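Local coordinates for protein RMD9, mitochondrial (Saccharomyces cerevisiae S288C, PDB 7A9X) that binds a dodecameric sequence element in the 3'-UTRs of yeast mitochondrial mRNAs and takes part in their processing or stability, at residues 227-232 against 252-257; 335-340 against 383-388. All coordinates share one frame; numbering follows the deposited sequence.

Interaction 1 (227-232 against 252-257); sequences TEPNEL and IKVFIK
Val254 is the first residue of 252-257 to reach segment 227-232, the start of helix 227-237, and what it meets is Pro229. These two have the closest CA atoms across the contact, 7.8 Å apart. Both side chains leave the backbone toward the other helix, and one methyl, Val254 CG1, comes up against the outer corner of the proline ring, with 4.2 Å between CG1 and Pro229 CG. Val254 also touches Leu216 and Tyr220 of helix 209-223, so it meets two earlier helices at once.

Phe255 comes next and makes the larger part of the contact. Its first bond heads across rather than at the other helix; with CG beside the backbone N (chi1 -74°), the ring is carried back over the gap. The far end of the ring does the touching. Phe255 CZ lies 4.2 Å from Pro229 CB and 4.0 Å from the carbonyl O of Pro229, which meets the ring obliquely. The amide of Asn230 comes up at a slant beside CE1 and CZ, its plane only 28° from that of the ring. Ala264 and Leu267 of helix 261-270 also touch the ring, which thus projects from helix 245-257 to sit between helix 227-237 and helix 261-270.

No hydrogen bond spans the two segments; van der Waals contact does the joining. The axes of the two short segments stay 10.9 Å apart and run at 124° to each other. This largely apolar packing between successive helices is typical of the alpha-solenoid built by pentatricopeptide repeats, here between the inferred second and third, with bound RNA about 7 Å away at the nearest atoms.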
# COMPACT_ATOMS: atom_id res chain seq x y z
N THR A 227 -32.10 -4.34 -6.03
CA THR A 227 -33.40 -4.69 -5.47
C THR A 227 -33.40 -4.52 -3.96
O THR A 227 -34.13 -3.67 -3.43
CB THR A 227 -33.76 -6.13 -5.83
OG1 THR A 227 -33.68 -6.30 -7.25
CG2 THR A 227 -35.18 -6.46 -5.37
N GLU A 228 -32.60 -5.32 -3.26
CA GLU A 228 -32.50 -5.18 -1.81
C GLU A 228 -32.02 -3.80 -1.37
O GLU A 228 -32.56 -3.28 -0.38
CB GLU A 228 -31.59 -6.28 -1.24
CG GLU A 228 -31.56 -6.35 0.28
CD GLU A 228 -32.93 -6.60 0.88
OE1 GLU A 228 -33.36 -5.80 1.73
OE2 GLU A 228 -33.58 -7.60 0.49
N PRO A 229 -31.05 -3.15 -2.03
CA PRO A 229 -30.72 -1.77 -1.64
C PRO A 229 -31.89 -0.80 -1.76
O PRO A 229 -32.17 -0.05 -0.81
CB PRO A 229 -29.58 -1.40 -2.61
CG PRO A 229 -28.93 -2.70 -2.90
CD PRO A 229 -30.04 -3.70 -2.96
N ASN A 230 -32.60 -0.79 -2.90
CA ASN A 230 -33.70 0.15 -3.07
C ASN A 230 -34.83 -0.10 -2.08
O ASN A 230 -35.49 0.85 -1.65
CB ASN A 230 -34.23 0.10 -4.51
CG ASN A 230 -33.30 0.79 -5.49
OD1 ASN A 230 -32.95 0.22 -6.53
ND2 ASN A 230 -32.91 2.01 -5.18
N GLU A 231 -35.07 -1.36 -1.72
CA GLU A 231 -36.06 -1.65 -0.68
C GLU A 231 -35.61 -1.09 0.66
O GLU A 231 -36.41 -0.50 1.40
CB GLU A 231 -36.31 -3.15 -0.60
CG GLU A 231 -37.31 -3.55 0.47
CD GLU A 231 -37.39 -5.05 0.67
OE1 GLU A 231 -37.12 -5.80 -0.30
OE2 GLU A 231 -37.72 -5.49 1.79
N LEU A 232 -34.33 -1.27 1.00
CA LEU A 232 -33.79 -0.68 2.22
C LEU A 232 -33.82 0.84 2.16
O LEU A 232 -34.04 1.50 3.19
CB LEU A 232 -32.36 -1.17 2.47
CG LEU A 232 -32.22 -2.63 2.89
CD1 LEU A 232 -30.75 -3.03 2.94
CD2 LEU A 232 -32.88 -2.87 4.23
N ILE A 252 -24.93 4.13 1.12
CA ILE A 252 -24.42 5.26 0.35
C ILE A 252 -23.35 4.79 -0.64
O ILE A 252 -23.36 5.19 -1.81
CB ILE A 252 -23.87 6.35 1.28
CG1 ILE A 252 -25.01 6.99 2.07
CG2 ILE A 252 -23.10 7.41 0.50
CD1 ILE A 252 -24.55 7.78 3.27
N LYS A 253 -22.44 3.92 -0.19
CA LYS A 253 -21.37 3.45 -1.07
C LYS A 253 -21.93 2.68 -2.26
O LYS A 253 -21.45 2.84 -3.39
CB LYS A 253 -20.39 2.58 -0.28
CG LYS A 253 -19.58 3.34 0.75
CD LYS A 253 -18.55 2.44 1.42
CE LYS A 253 -17.70 3.22 2.41
NZ LYS A 253 -16.59 2.40 2.98
N VAL A 254 -22.95 1.84 -2.03
CA VAL A 254 -23.57 1.11 -3.12
C VAL A 254 -24.14 2.07 -4.16
O VAL A 254 -23.90 1.94 -5.36
CB VAL A 254 -24.66 0.16 -2.58
CG1 VAL A 254 -25.48 -0.42 -3.72
CG2 VAL A 254 -24.04 -0.94 -1.75
N PHE A 255 -24.89 3.08 -3.69
CA PHE A 255 -25.52 4.03 -4.60
C PHE A 255 -24.51 4.92 -5.30
O PHE A 255 -24.79 5.41 -6.40
CB PHE A 255 -26.53 4.87 -3.82
CG PHE A 255 -27.80 4.13 -3.49
CD1 PHE A 255 -28.39 3.31 -4.43
CD2 PHE A 255 -28.38 4.24 -2.23
CE1 PHE A 255 -29.55 2.62 -4.13
CE2 PHE A 255 -29.54 3.56 -1.93
CZ PHE A 255 -30.12 2.74 -2.88
N ILE A 256 -23.34 5.14 -4.70
CA ILE A 256 -22.27 5.87 -5.39
C ILE A 256 -21.74 5.04 -6.55
O ILE A 256 -21.59 5.55 -7.67
CB ILE A 256 -21.15 6.24 -4.40
CG1 ILE A 256 -21.62 7.34 -3.44
CG2 ILE A 256 -19.90 6.68 -5.15
CD1 ILE A 256 -20.58 7.73 -2.41
N LYS A 257 -21.45 3.77 -6.30
CA LYS A 257 -21.04 2.87 -7.38
C LYS A 257 -22.12 2.74 -8.43
O LYS A 257 -21.83 2.72 -9.63
CB LYS A 257 -20.67 1.50 -6.81
CG LYS A 257 -19.33 1.43 -6.11
CD LYS A 257 -18.18 1.49 -7.11
CE LYS A 257 -16.84 1.31 -6.41
NZ LYS A 257 -15.72 1.27 -7.39

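Interaction 2 (335-340 against 383-388); sequences NDFDHV and FRKLQE
Asp338 and Lys385 face each other with their CA atoms 10.9 Å apart, the shortest such distance between the start of helix 337-351 and the stretch 383-388 of helix 379-396, so the backbones stay well apart and the long chain of Lys385 covers most of the distance.

That chain leaves with CG anti to the backbone N and then bends at chi2 (69°), after which it runs extended past Phe337. The two side chains slide by each other in opposite directions, and Lys385 CE ends up 3.9 Å from Phe337 CE2, at the ring edge and in the ring plane. Phe337 itself is buried, also touching Trp331 of helix 320-334 and Asn374 of helix 357-374.

Past the ring, the ammonium group lies between two carboxylates. Asp338, crossing the lysine at about a right angle, brings OD1 to 3.9 Å from Lys385 NZ, a long salt bridge. One turn further along the lysine's own helix, Glu388 OE2 is 3.7 Å from NZ, again long. The lysine probably eases the repulsion between the two acids, whose OD1 and OE2 are 6.8 Å apart.

Just ahead of the helix, Asp336 is the N-cap: its OD1 accepts a weak bond of 3.3 Å from His339 N, at 157°. This bond closes the first turn of the helix, from which Phe337 and Asp338 project.

At these lengths the ion pairs are probably weak, a diffuse attraction and not a tight, directional grip, while CE, the methylene next to the ammonium group, packs at the edge of the buried phenylalanine.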
# COMPACT_ATOMS: atom_id res chain seq x y z
N ASN A 335 -8.73 12.37 -20.04
CA ASN A 335 -7.45 12.50 -20.73
C ASN A 335 -6.91 13.93 -20.63
O ASN A 335 -6.17 14.40 -21.50
CB ASN A 335 -7.57 12.06 -22.20
CG ASN A 335 -6.22 11.84 -22.86
OD1 ASN A 335 -5.48 10.93 -22.49
ND2 ASN A 335 -5.90 12.66 -23.85
N ASP A 336 -7.27 14.63 -19.57
CA ASP A 336 -6.93 16.04 -19.37
C ASP A 336 -5.83 16.10 -18.31
O ASP A 336 -6.11 16.00 -17.11
CB ASP A 336 -8.17 16.83 -18.96
CG ASP A 336 -7.89 18.31 -18.75
OD1 ASP A 336 -6.74 18.74 -19.00
OD2 ASP A 336 -8.82 19.04 -18.34
N PHE A 337 -4.59 16.28 -18.76
CA PHE A 337 -3.48 16.31 -17.81
C PHE A 337 -3.54 17.55 -16.92
O PHE A 337 -3.17 17.48 -15.74
CB PHE A 337 -2.14 16.27 -18.55
CG PHE A 337 -0.96 16.43 -17.64
CD1 PHE A 337 -0.53 15.37 -16.86
CD2 PHE A 337 -0.30 17.65 -17.55
CE1 PHE A 337 0.55 15.52 -16.01
CE2 PHE A 337 0.78 17.80 -16.70
CZ PHE A 337 1.21 16.74 -15.93
N ASP A 338 -3.98 18.68 -17.47
CA ASP A 338 -4.09 19.89 -16.66
C ASP A 338 -5.06 19.69 -15.50
O ASP A 338 -4.82 20.18 -14.39
CB ASP A 338 -4.52 21.08 -17.52
CG ASP A 338 -3.34 21.74 -18.21
OD1 ASP A 338 -2.22 21.68 -17.67
OD2 ASP A 338 -3.54 22.32 -19.30
N HIS A 339 -6.16 18.97 -15.73
CA HIS A 339 -7.08 18.68 -14.64
C HIS A 339 -6.42 17.79 -13.59
O HIS A 339 -6.57 18.02 -12.39
CB HIS A 339 -8.35 18.01 -15.18
CG HIS A 339 -9.48 18.01 -14.20
ND1 HIS A 339 -10.68 17.38 -14.46
CD2 HIS A 339 -9.61 18.56 -12.98
CE1 HIS A 339 -11.49 17.54 -13.43
NE2 HIS A 339 -10.86 18.26 -12.51
N VAL A 340 -5.67 16.78 -14.03
CA VAL A 340 -4.90 15.95 -13.10
C VAL A 340 -3.84 16.79 -12.39
O VAL A 340 -3.61 16.64 -11.19
CB VAL A 340 -4.26 14.77 -13.86
CG1 VAL A 340 -3.32 13.99 -12.95
CG2 VAL A 340 -5.34 13.86 -14.41
N PHE A 383 10.06 18.20 -20.41
CA PHE A 383 11.14 18.68 -19.55
C PHE A 383 10.86 20.08 -19.03
O PHE A 383 11.17 20.39 -17.87
CB PHE A 383 12.47 18.64 -20.31
CG PHE A 383 13.65 19.09 -19.49
CD1 PHE A 383 14.02 18.41 -18.34
CD2 PHE A 383 14.40 20.19 -19.88
CE1 PHE A 383 15.10 18.83 -17.58
CE2 PHE A 383 15.49 20.61 -19.13
CZ PHE A 383 15.84 19.93 -17.98
N ARG A 384 10.27 20.94 -19.86
CA ARG A 384 9.86 22.25 -19.38
C ARG A 384 8.75 22.13 -18.34
O ARG A 384 8.74 22.86 -17.35
CB ARG A 384 9.42 23.13 -20.56
CG ARG A 384 8.60 24.34 -20.16
CD ARG A 384 8.60 25.42 -21.24
NE ARG A 384 8.53 24.86 -22.59
CZ ARG A 384 7.41 24.48 -23.20
NH1 ARG A 384 7.45 23.99 -24.43
NH2 ARG A 384 6.25 24.57 -22.56
N LYS A 385 7.82 21.19 -18.54
CA LYS A 385 6.76 20.99 -17.56
C LYS A 385 7.30 20.42 -16.26
O LYS A 385 6.80 20.77 -15.18
CB LYS A 385 5.67 20.08 -18.14
CG LYS A 385 4.36 20.11 -17.37
CD LYS A 385 3.64 21.44 -17.54
CE LYS A 385 2.30 21.44 -16.83
NZ LYS A 385 1.53 22.70 -17.07
N LEU A 386 8.31 19.56 -16.33
CA LEU A 386 8.93 19.03 -15.11
C LEU A 386 9.56 20.15 -14.29
O LEU A 386 9.45 20.15 -13.05
CB LEU A 386 9.98 17.98 -15.46
CG LEU A 386 9.48 16.59 -15.86
CD1 LEU A 386 10.65 15.72 -16.29
CD2 LEU A 386 8.73 15.94 -14.70
N GLN A 387 10.22 21.10 -14.95
CA GLN A 387 10.82 22.22 -14.23
C GLN A 387 9.77 23.04 -13.50
O GLN A 387 9.99 23.49 -12.37
CB GLN A 387 11.62 23.10 -15.19
CG GLN A 387 12.84 22.42 -15.79
CD GLN A 387 13.52 23.27 -16.84
OE1 GLN A 387 12.91 24.17 -17.42
NE2 GLN A 387 14.80 23.00 -17.08
N GLU A 388 8.61 23.24 -14.14
CA GLU A 388 7.51 23.92 -13.46
C GLU A 388 7.02 23.11 -12.27
O GLU A 388 6.68 23.68 -11.23
CB GLU A 388 6.38 24.18 -14.46
CG GLU A 388 5.12 24.78 -13.85
CD GLU A 388 4.00 24.93 -14.86
OE1 GLU A 388 4.29 25.03 -16.07
OE2 GLU A 388 2.82 24.95 -14.44

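How the interactions relate
The two contacts share no helix and do not touch: their centres are 38 Å apart, their nearest atoms about 16 Å. Each joins neighbouring inferred repeats, the second with the third in interaction 1 and the fifth with the sixth in interaction 2. Interaction 1 links helices that follow one another in the chain, whereas interaction 2 passes over helix 357-374. Place and chemistry go together. The first is a mainly buried, largely apolar meeting without salt bridges, closer to the RNA; the second is partly buried, with an aromatic ring on its inner side and a charge network toward solvent, about 13 Å from the RNA at the nearest atoms.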